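Local coordinates for protein phenol hydroxylase component phL (Pseudomonas stutzeri, PDB 3U52) that probably serves as the non-catalytic beta subunit of a multicomponent diiron hydroxylase that oxidises phenol, at residues Ala95-Thr109 with Gly164-Gly176. Sequence-based numbering, arbitrary orientation.
Sequences AETSFGFCEKRNLLT and GQYLSRIALMIDG
F99 enters as a knob into the hole formed by Y166, R169, I170 and M173, a worked example of knobs-into-holes packing in the all-helical fold of the methane/phenol/alkene hydroxylase family. Helices 81-105 and 147-175 run nearly parallel here, their local axes 10.6 Å apart and crossing at -16°. The F99 and Y166 rings lie almost parallel but slid apart, with little overlap, while the R169 guanidinium sits over a face of F99 in a cation-pi contact, CZ to ring centroid 4.9 Å. R169 grips the E96 carboxylate end-on in a salt bridge of two hydrogen bonds: R169 NH2 lies 2.6 Å from E96 OE2, using its syn lone pair, and NH1 reaches OE1. OE2 also accepts from Y166 OH, on its anti side. An alanine at E96 would probably leave the guanidinium without its carboxylate, free to turn away from F99, and the Y166 hydroxyl without this acceptor.

M173 shows how one flexible chain serves several partners. Its CB lies 3.9 Å from L108 CD1, and CG passes beside the E103 carboxylate. SD rests 3.7 Å from C102 CB and also meets L108 CD1. A final bend (chi3 -59°) turns CE to F99 CD2, 3.4 Å away. From helix 246-249, V246 touches L108, and L249 touches F99 and C102. Past the Schellman motif at N106, T109 CG2 approaches M173 O, and one water donates to M173 O and to E103 OE2, its oxygen 2.7 Å from each.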
# COMPACT_ATOMS: atom_id res chain seq x y z
N ALA D 95 20.08 5.16 -13.50
CA ALA D 95 21.54 5.08 -13.40
C ALA D 95 22.00 3.65 -13.49
O ALA D 95 22.98 3.38 -14.14
CB ALA D 95 22.03 5.76 -12.12
N GLU D 96 21.28 2.71 -12.88
CA GLU D 96 21.65 1.28 -12.90
C GLU D 96 21.57 0.70 -14.30
O GLU D 96 22.38 -0.11 -14.69
CB GLU D 96 20.75 0.43 -12.00
CG GLU D 96 21.04 0.61 -10.50
CD GLU D 96 22.53 0.52 -10.14
OE1 GLU D 96 23.18 -0.49 -10.50
OE2 GLU D 96 23.01 1.45 -9.47
N THR D 97 20.56 1.13 -15.03
CA THR D 97 20.36 0.70 -16.41
C THR D 97 21.45 1.27 -17.35
O THR D 97 21.91 0.57 -18.22
CB THR D 97 18.93 1.11 -16.83
OG1 THR D 97 18.07 0.08 -16.33
CG2 THR D 97 18.79 1.20 -18.29
N SER D 98 21.87 2.52 -17.11
CA SER D 98 22.99 3.11 -17.90
C SER D 98 24.31 2.42 -17.63
O SER D 98 25.07 2.20 -18.55
CB SER D 98 23.09 4.60 -17.66
OG SER D 98 21.88 5.18 -18.08
N PHE D 99 24.58 2.08 -16.37
CA PHE D 99 25.75 1.25 -16.00
C PHE D 99 25.75 -0.14 -16.65
O PHE D 99 26.77 -0.59 -17.15
CB PHE D 99 25.94 1.16 -14.45
CG PHE D 99 26.74 2.29 -13.90
CD1 PHE D 99 26.16 3.53 -13.67
CD2 PHE D 99 28.12 2.14 -13.70
CE1 PHE D 99 26.92 4.61 -13.21
CE2 PHE D 99 28.89 3.21 -13.26
CZ PHE D 99 28.30 4.44 -13.02
N GLY D 100 24.61 -0.82 -16.63
CA GLY D 100 24.50 -2.14 -17.27
C GLY D 100 24.75 -2.08 -18.78
O GLY D 100 25.41 -2.94 -19.32
N PHE D 101 24.20 -1.06 -19.43
CA PHE D 101 24.38 -0.79 -20.86
C PHE D 101 25.86 -0.54 -21.24
O PHE D 101 26.34 -1.07 -22.21
CB PHE D 101 23.51 0.41 -21.18
CG PHE D 101 23.47 0.82 -22.61
CD1 PHE D 101 22.52 0.26 -23.49
CD2 PHE D 101 24.30 1.83 -23.08
CE1 PHE D 101 22.45 0.69 -24.81
CE2 PHE D 101 24.24 2.25 -24.40
CZ PHE D 101 23.31 1.70 -25.26
N CYS D 102 26.57 0.27 -20.46
CA CYS D 102 27.98 0.55 -20.74
C CYS D 102 28.84 -0.69 -20.50
O CYS D 102 29.75 -0.98 -21.27
CB CYS D 102 28.48 1.74 -19.92
SG CYS D 102 27.68 3.32 -20.35
N GLU D 103 28.51 -1.43 -19.44
CA GLU D 103 29.18 -2.66 -19.09
C GLU D 103 28.95 -3.75 -20.16
O GLU D 103 29.92 -4.32 -20.64
CB GLU D 103 28.77 -3.12 -17.67
CG GLU D 103 29.08 -4.57 -17.29
CD GLU D 103 30.54 -4.80 -16.95
OE1 GLU D 103 30.84 -5.20 -15.79
OE2 GLU D 103 31.40 -4.60 -17.84
N LYS D 104 27.69 -3.99 -20.55
CA LYS D 104 27.36 -4.99 -21.59
C LYS D 104 27.94 -4.67 -22.97
O LYS D 104 28.24 -5.58 -23.73
CB LYS D 104 25.83 -5.22 -21.72
CG LYS D 104 25.23 -5.96 -20.55
CD LYS D 104 23.70 -6.18 -20.68
CE LYS D 104 23.10 -6.66 -19.31
NZ LYS D 104 22.12 -7.80 -19.46
N ARG D 105 28.08 -3.38 -23.29
CA ARG D 105 28.57 -2.94 -24.58
C ARG D 105 30.06 -2.55 -24.62
O ARG D 105 30.57 -2.12 -25.67
CB ARG D 105 27.72 -1.77 -25.06
CG ARG D 105 26.37 -2.25 -25.46
CD ARG D 105 25.49 -1.14 -25.90
NE ARG D 105 24.35 -1.77 -26.54
CZ ARG D 105 24.07 -1.71 -27.83
NH1 ARG D 105 24.79 -0.98 -28.68
NH2 ARG D 105 23.02 -2.36 -28.25
N ASN D 106 30.74 -2.70 -23.48
CA ASN D 106 32.15 -2.39 -23.37
C ASN D 106 32.49 -1.00 -23.80
O ASN D 106 33.52 -0.77 -24.43
CB ASN D 106 32.99 -3.41 -24.15
CG ASN D 106 32.71 -4.81 -23.71
OD1 ASN D 106 32.80 -5.15 -22.53
ND2 ASN D 106 32.39 -5.65 -24.66
N LEU D 107 31.63 -0.06 -23.44
CA LEU D 107 31.83 1.32 -23.84
C LEU D 107 33.08 1.95 -23.20
O LEU D 107 33.70 2.81 -23.80
CB LEU D 107 30.55 2.14 -23.57
CG LEU D 107 29.31 1.62 -24.34
CD1 LEU D 107 28.11 2.55 -24.16
CD2 LEU D 107 29.63 1.49 -25.84
N LEU D 108 33.45 1.49 -22.00
CA LEU D 108 34.63 2.00 -21.29
C LEU D 108 35.86 1.17 -21.53
O LEU D 108 36.95 1.72 -21.67
CB LEU D 108 34.38 2.10 -19.80
CG LEU D 108 33.35 3.12 -19.33
CD1 LEU D 108 33.54 3.38 -17.83
CD2 LEU D 108 33.42 4.43 -20.11
N THR D 109 35.70 -0.15 -21.57
CA THR D 109 36.84 -1.05 -21.77
C THR D 109 37.37 -1.00 -23.22
O THR D 109 38.55 -1.26 -23.45
CB THR D 109 36.55 -2.50 -21.37
OG1 THR D 109 35.39 -2.94 -22.09
CG2 THR D 109 36.28 -2.63 -19.89
N GLY D 164 29.92 8.91 -4.90
CA GLY D 164 31.26 8.33 -4.78
C GLY D 164 31.27 6.90 -5.22
O GLY D 164 32.21 6.46 -5.93
N GLN D 165 30.19 6.18 -4.88
CA GLN D 165 30.03 4.78 -5.37
C GLN D 165 29.89 4.65 -6.89
O GLN D 165 30.57 3.85 -7.50
CB GLN D 165 28.93 4.00 -4.60
CG GLN D 165 29.33 3.78 -3.14
CD GLN D 165 28.24 3.23 -2.28
OE1 GLN D 165 28.50 2.64 -1.25
NE2 GLN D 165 27.01 3.42 -2.69
N TYR D 166 29.04 5.46 -7.51
CA TYR D 166 29.02 5.53 -8.99
C TYR D 166 30.39 5.81 -9.64
O TYR D 166 30.73 5.14 -10.62
CB TYR D 166 28.03 6.60 -9.45
CG TYR D 166 26.61 6.10 -9.31
CD1 TYR D 166 25.60 6.93 -8.84
CD2 TYR D 166 26.28 4.81 -9.68
CE1 TYR D 166 24.28 6.46 -8.70
CE2 TYR D 166 24.97 4.32 -9.55
CZ TYR D 166 23.99 5.14 -9.06
OH TYR D 166 22.70 4.67 -8.94
N LEU D 167 31.14 6.78 -9.11
CA LEU D 167 32.48 7.13 -9.65
C LEU D 167 33.43 5.93 -9.49
O LEU D 167 34.15 5.56 -10.43
CB LEU D 167 33.04 8.40 -8.99
CG LEU D 167 32.42 9.77 -9.29
CD1 LEU D 167 32.83 10.81 -8.21
CD2 LEU D 167 32.75 10.27 -10.70
N SER D 168 33.41 5.30 -8.32
CA SER D 168 34.07 4.01 -8.12
C SER D 168 33.76 2.94 -9.18
O SER D 168 34.65 2.22 -9.67
CB SER D 168 33.70 3.46 -6.76
OG SER D 168 34.11 4.37 -5.77
N ARG D 169 32.47 2.79 -9.51
CA ARG D 169 32.06 1.77 -10.46
C ARG D 169 32.54 2.02 -11.87
O ARG D 169 32.75 1.09 -12.64
CB ARG D 169 30.55 1.65 -10.45
CG ARG D 169 30.06 0.86 -9.25
CD ARG D 169 28.91 0.06 -9.73
NE ARG D 169 27.72 0.61 -9.17
CZ ARG D 169 26.50 0.50 -9.66
NH1 ARG D 169 26.24 -0.08 -10.84
NH2 ARG D 169 25.54 1.05 -8.95
N ILE D 170 32.70 3.27 -12.23
CA ILE D 170 33.31 3.59 -13.52
C ILE D 170 34.70 2.96 -13.57
O ILE D 170 35.08 2.32 -14.57
CB ILE D 170 33.43 5.11 -13.69
CG1 ILE D 170 32.02 5.72 -13.87
CG2 ILE D 170 34.39 5.43 -14.83
CD1 ILE D 170 32.03 7.20 -14.11
N ALA D 171 35.46 3.09 -12.49
CA ALA D 171 36.80 2.51 -12.46
C ALA D 171 36.73 1.01 -12.51
O ALA D 171 37.53 0.38 -13.22
CB ALA D 171 37.55 2.97 -11.25
N LEU D 172 35.76 0.43 -11.78
CA LEU D 172 35.56 -1.01 -11.79
C LEU D 172 35.15 -1.51 -13.17
O LEU D 172 35.48 -2.64 -13.55
CB LEU D 172 34.52 -1.43 -10.74
CG LEU D 172 35.08 -1.37 -9.33
CD1 LEU D 172 34.02 -1.71 -8.27
CD2 LEU D 172 36.33 -2.29 -9.15
N MET D 173 34.43 -0.68 -13.91
CA MET D 173 34.07 -1.03 -15.25
C MET D 173 35.34 -1.09 -16.08
O MET D 173 35.53 -2.02 -16.82
CB MET D 173 33.11 0.01 -15.85
CG MET D 173 32.31 -0.58 -16.95
SD MET D 173 31.11 0.54 -17.64
CE MET D 173 30.12 0.93 -16.20
N ILE D 174 36.21 -0.08 -15.94
CA ILE D 174 37.47 -0.01 -16.69
C ILE D 174 38.42 -1.16 -16.41
O ILE D 174 39.10 -1.62 -17.34
CB ILE D 174 38.20 1.33 -16.46
CG1 ILE D 174 37.42 2.46 -17.12
CG2 ILE D 174 39.66 1.25 -16.94
CD1 ILE D 174 37.86 3.86 -16.73
N ASP D 175 38.48 -1.64 -15.16
CA ASP D 175 39.35 -2.78 -14.83
C ASP D 175 38.69 -4.16 -14.83
O ASP D 175 39.33 -5.16 -14.46
CB ASP D 175 40.11 -2.58 -13.50
CG ASP D 175 39.20 -2.61 -12.26
OD1 ASP D 175 38.20 -3.37 -12.20
OD2 ASP D 175 39.51 -1.87 -11.30
N GLY D 176 37.41 -4.21 -15.20
CA GLY D 176 36.72 -5.47 -15.26
C GLY D 176 36.45 -6.08 -13.91
O GLY D 176 36.50 -7.30 -13.76
O HOH W 1 33.99 -4.15 -17.18